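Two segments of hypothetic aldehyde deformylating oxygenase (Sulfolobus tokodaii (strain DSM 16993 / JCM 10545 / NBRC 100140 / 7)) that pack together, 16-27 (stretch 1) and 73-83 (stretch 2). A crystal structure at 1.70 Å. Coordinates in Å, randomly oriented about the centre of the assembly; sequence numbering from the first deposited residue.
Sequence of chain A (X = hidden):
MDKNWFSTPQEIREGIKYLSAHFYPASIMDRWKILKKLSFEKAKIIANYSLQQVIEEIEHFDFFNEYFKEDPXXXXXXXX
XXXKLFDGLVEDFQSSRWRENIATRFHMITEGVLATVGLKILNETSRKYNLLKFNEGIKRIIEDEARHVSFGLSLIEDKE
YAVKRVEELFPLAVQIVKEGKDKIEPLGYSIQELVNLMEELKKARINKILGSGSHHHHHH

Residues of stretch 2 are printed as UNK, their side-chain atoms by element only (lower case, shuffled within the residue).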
# COMPACT_ATOMS: atom_id res chain seq x y z
N ILE A 16 1.32 -9.32 11.46
CA ILE A 16 0.54 -8.10 11.38
C ILE A 16 1.42 -6.87 11.40
O ILE A 16 1.23 -5.91 10.65
CB ILE A 16 -0.52 -8.04 12.53
CG1 ILE A 16 -1.55 -9.16 12.34
CG2 ILE A 16 -1.09 -6.62 12.68
CD1 ILE A 16 -2.60 -9.26 13.41
N LYS A 17 2.42 -6.86 12.30
CA LYS A 17 3.33 -5.77 12.31
C LYS A 17 4.11 -5.66 11.04
O LYS A 17 4.41 -4.56 10.58
CB LYS A 17 4.32 -5.89 13.49
CG LYS A 17 3.69 -5.56 14.82
CD LYS A 17 4.75 -5.68 15.91
CE LYS A 17 5.74 -4.53 15.84
NZ LYS A 17 6.77 -4.66 16.93
N TYR A 18 4.50 -6.80 10.46
CA TYR A 18 5.31 -6.76 9.23
C TYR A 18 4.55 -6.13 8.07
O TYR A 18 5.05 -5.20 7.40
CB TYR A 18 5.72 -8.13 8.85
CG TYR A 18 6.48 -8.23 7.54
CD1 TYR A 18 7.81 -7.79 7.45
CD2 TYR A 18 5.86 -8.68 6.38
CE1 TYR A 18 8.50 -7.91 6.27
CE2 TYR A 18 6.57 -8.81 5.19
CZ TYR A 18 7.90 -8.39 5.16
OH TYR A 18 8.63 -8.45 3.97
N LEU A 19 3.31 -6.56 7.96
CA LEU A 19 2.45 -6.00 6.91
C LEU A 19 2.09 -4.55 7.19
O LEU A 19 2.06 -3.73 6.29
CB LEU A 19 1.19 -6.83 6.71
CG LEU A 19 1.45 -8.16 6.05
CD1 LEU A 19 0.20 -9.00 6.21
CD2 LEU A 19 1.88 -8.02 4.58
N SER A 20 1.80 -4.20 8.43
CA SER A 20 1.49 -2.84 8.79
C SER A 20 2.65 -1.89 8.47
O SER A 20 2.43 -0.75 8.05
CB SER A 20 1.12 -2.70 10.26
OG SER A 20 -0.03 -3.47 10.54
N ALA A 21 3.89 -2.37 8.64
CA ALA A 21 5.05 -1.52 8.34
C ALA A 21 5.12 -1.16 6.84
O ALA A 21 5.75 -0.13 6.48
CB ALA A 21 6.34 -2.25 8.71
N HIS A 22 4.52 -1.95 5.98
CA HIS A 22 4.41 -1.58 4.55
C HIS A 22 3.51 -0.36 4.35
O HIS A 22 3.72 0.40 3.42
CB HIS A 22 3.92 -2.74 3.68
CG HIS A 22 4.90 -3.87 3.58
ND1 HIS A 22 5.34 -4.60 4.67
CD2 HIS A 22 5.44 -4.47 2.49
CE1 HIS A 22 6.17 -5.54 4.26
NE2 HIS A 22 6.22 -5.50 2.94
N PHE A 23 2.55 -0.18 5.22
CA PHE A 23 1.74 1.05 5.20
C PHE A 23 2.33 2.19 5.99
O PHE A 23 1.98 3.36 5.76
CB PHE A 23 0.34 0.75 5.75
CG PHE A 23 -0.38 -0.27 4.94
CD1 PHE A 23 -0.19 -1.63 5.14
CD2 PHE A 23 -1.23 0.11 3.91
CE1 PHE A 23 -0.82 -2.58 4.36
CE2 PHE A 23 -1.84 -0.85 3.12
CZ PHE A 23 -1.64 -2.20 3.35
N TYR A 24 3.18 1.87 6.94
CA TYR A 24 3.80 2.85 7.83
C TYR A 24 5.23 2.40 8.15
O TYR A 24 5.49 1.84 9.22
CB TYR A 24 2.92 3.00 9.09
CG TYR A 24 3.43 4.08 10.03
CD1 TYR A 24 3.43 5.41 9.63
CD2 TYR A 24 3.94 3.76 11.27
CE1 TYR A 24 3.91 6.40 10.45
CE2 TYR A 24 4.45 4.76 12.11
CZ TYR A 24 4.42 6.07 11.70
OH TYR A 24 4.89 7.08 12.51
N PRO A 25 6.18 2.63 7.21
CA PRO A 25 7.52 2.05 7.30
C PRO A 25 8.43 2.79 8.28
O PRO A 25 9.38 3.49 7.87
CB PRO A 25 8.03 2.15 5.86
CG PRO A 25 7.33 3.36 5.30
CD PRO A 25 5.94 3.25 5.88
N ALA A 26 8.08 2.69 9.55
CA ALA A 26 8.67 3.49 10.59
C ALA A 26 10.18 3.34 10.66
O ALA A 26 10.82 4.32 10.94
CB ALA A 26 8.06 3.14 11.95
N SER A 27 10.73 2.16 10.39
CA SER A 27 12.19 1.93 10.46
C SER A 27 12.96 2.76 9.42
O SER A 27 14.15 3.03 9.60
CB SER A 27 12.53 0.46 10.26
OG SER A 27 12.23 0.02 8.92
N UNK A 73 6.61 -0.17 15.25
CA UNK A 73 6.97 -0.75 13.99
C UNK A 73 8.41 -0.44 13.57
O UNK A 73 8.85 -0.84 12.50
c UNK A 73 4.50 -0.60 13.08
c UNK A 73 4.29 -2.08 13.28
c UNK A 73 3.69 -0.12 11.87
c UNK A 73 6.00 -0.25 12.89
N UNK A 74 9.10 0.30 14.40
CA UNK A 74 10.54 0.57 14.16
C UNK A 74 11.37 -0.71 14.19
O UNK A 74 12.42 -0.77 13.62
c UNK A 74 11.02 1.59 15.18
c UNK A 74 10.45 2.93 14.84
o UNK A 74 10.56 1.22 16.49
N UNK A 75 10.84 -1.76 14.79
CA UNK A 75 11.53 -3.06 14.81
C UNK A 75 11.49 -3.77 13.43
O UNK A 75 12.15 -4.80 13.24
c UNK A 75 10.96 -4.01 15.89
o UNK A 75 9.71 -4.59 15.48
c UNK A 75 10.79 -3.28 17.22
N UNK A 76 10.73 -3.25 12.47
CA UNK A 76 10.49 -4.01 11.28
C UNK A 76 11.34 -3.53 10.14
O UNK A 76 11.17 -2.40 9.72
c UNK A 76 8.05 -4.31 11.92
c UNK A 76 8.76 -4.77 9.59
c UNK A 76 9.00 -3.90 10.80
N UNK A 77 12.09 -4.46 9.55
CA UNK A 77 12.89 -4.20 8.35
C UNK A 77 12.02 -4.43 7.10
O UNK A 77 11.47 -5.51 6.93
n UNK A 77 18.30 -3.59 7.25
c UNK A 77 14.99 -4.97 7.05
n UNK A 77 17.07 -5.21 8.39
c UNK A 77 14.13 -5.09 8.30
n UNK A 77 18.55 -3.85 9.52
c UNK A 77 17.97 -4.22 8.38
c UNK A 77 16.33 -5.71 7.22
N UNK A 78 11.94 -3.42 6.25
CA UNK A 78 11.25 -3.54 4.95
C UNK A 78 12.11 -4.25 3.94
O UNK A 78 13.34 -4.05 3.91
c UNK A 78 9.64 -1.44 5.03
c UNK A 78 8.37 -2.30 4.90
c UNK A 78 9.84 -1.03 6.48
c UNK A 78 10.86 -2.17 4.42
N UNK A 79 11.49 -5.04 3.06
CA UNK A 79 12.30 -5.73 2.08
C UNK A 79 12.92 -4.84 0.98
O UNK A 79 12.44 -3.72 0.68
c UNK A 79 10.01 -6.10 1.60
c UNK A 79 10.06 -5.37 2.90
c UNK A 79 11.34 -6.76 1.52
N UNK A 80 13.99 -5.32 0.32
CA UNK A 80 14.70 -4.49 -0.62
C UNK A 80 13.85 -3.98 -1.79
O UNK A 80 14.02 -2.86 -2.25
c UNK A 80 15.78 -5.43 -1.16
c UNK A 80 14.58 -6.68 0.44
c UNK A 80 15.92 -6.48 -0.15
N UNK A 81 12.95 -4.83 -2.28
CA UNK A 81 12.07 -4.45 -3.39
C UNK A 81 11.08 -3.36 -2.98
O UNK A 81 10.64 -2.55 -3.83
c UNK A 81 11.33 -5.68 -3.95
o UNK A 81 12.24 -6.53 -4.71
N UNK A 82 10.70 -3.32 -1.71
CA UNK A 82 9.83 -2.23 -1.22
C UNK A 82 10.59 -0.92 -1.22
O UNK A 82 10.09 0.15 -1.59
c UNK A 82 9.13 -0.44 1.50
c UNK A 82 8.55 -1.53 0.88
c UNK A 82 7.15 -1.62 0.88
c UNK A 82 6.38 -0.66 1.51
c UNK A 82 9.36 -2.58 0.20
c UNK A 82 8.36 0.50 2.12
o UNK A 82 6.17 1.30 2.73
c UNK A 82 6.96 0.38 2.10
N UNK A 83 11.84 -0.99 -0.77
CA UNK A 83 12.67 0.21 -0.80
C UNK A 83 12.85 0.76 -2.24
O UNK A 83 12.74 1.97 -2.47
c UNK A 83 14.03 -0.08 -0.07
c UNK A 83 14.91 -1.04 2.14
c UNK A 83 13.78 -0.36 1.39
c UNK A 83 14.97 1.07 -0.27
O HOH W 1 9.18 -0.21 9.84
O HOH W 2 13.70 -1.13 6.84

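Position 73 has four side-chain carbons, forked at the second, and no heteroatom. Its CA-to-CB bond points toward stretch 1, and one terminal carbon lies 3.7 Å from Lys17 O. The fork at the second carbon makes it Leu73; its CD1 also sits 3.9 Å from Tyr24 CD2, at the edge of that ring, and it has the largest covered area of any residue here, 128 Å².

Position 74 shows one carbon carrying one oxygen and one carbon, the methyl carbon 3.8 Å from Ala26 CB. This is Thr74. Position 75 repeats the pattern, but its CB points away from stretch 1; the oxygen nevertheless lies 3.3 Å from Lys17 NZ. It is Thr75, and Lys17 NZ donates a hydrogen bond to OG1.

At position 76 a carbon carries two carbons, three in all, one of them 3.6 Å from Ala21 CB. That is Val76, whose CG1 also lies 3.8 Å from Tyr18 CD1.

Position 77 runs through three carbons to a nitrogen, then a carbon bearing two more nitrogens: a guanidinium, hence Arg77. Its CA-to-CB bond points away, CB staying 5.5 Å from Ser27 OG, while its backbone O meets the edge of the Tyr18 ring, 3.9 Å from CE1.

Position 78 again has four carbons forked at the second; one end carbon lies over a face of the His22 ring, another 3.7 Å from Pro25 CB. It is Leu78. CD1 stands 4.0 Å from the His22 ring centroid, 16° off the normal, a CH-pi contact.

At positions 79 and 80, three carbons close a ring onto the backbone N. In the first, the carbon bonded to N lies 3.6 Å from Tyr18 OH; this is Pro79, the N-cap. The second, without contact to stretch 1, is Pro80.

Position 81, one carbon then one oxygen, is Ser81, out of reach. Position 82 has one carbon, then a six-carbon ring bearing an oxygen 2.7 Å from His22 O: Tyr82, whose OH donates to that carbonyl. Position 83 has four carbons forked at the first, one arm two carbons long: Ile83, also out of reach.

The contact buries 866 Å² in total. Leu73, Val76 and Leu78 pack against the helix and the turn after it, and three hydrogen bonds add direction. In the third, Ser27 OG donates to Val76 O at 2.8 Å. Water 1 extends this link, accepting from Ser27 N and donating to the O atoms of Leu73 and Val76; water 2 donates to Ser27 OG and accepts from Leu78 N.

Stretch 2, residues 73-83: LTTVRLPPSYI
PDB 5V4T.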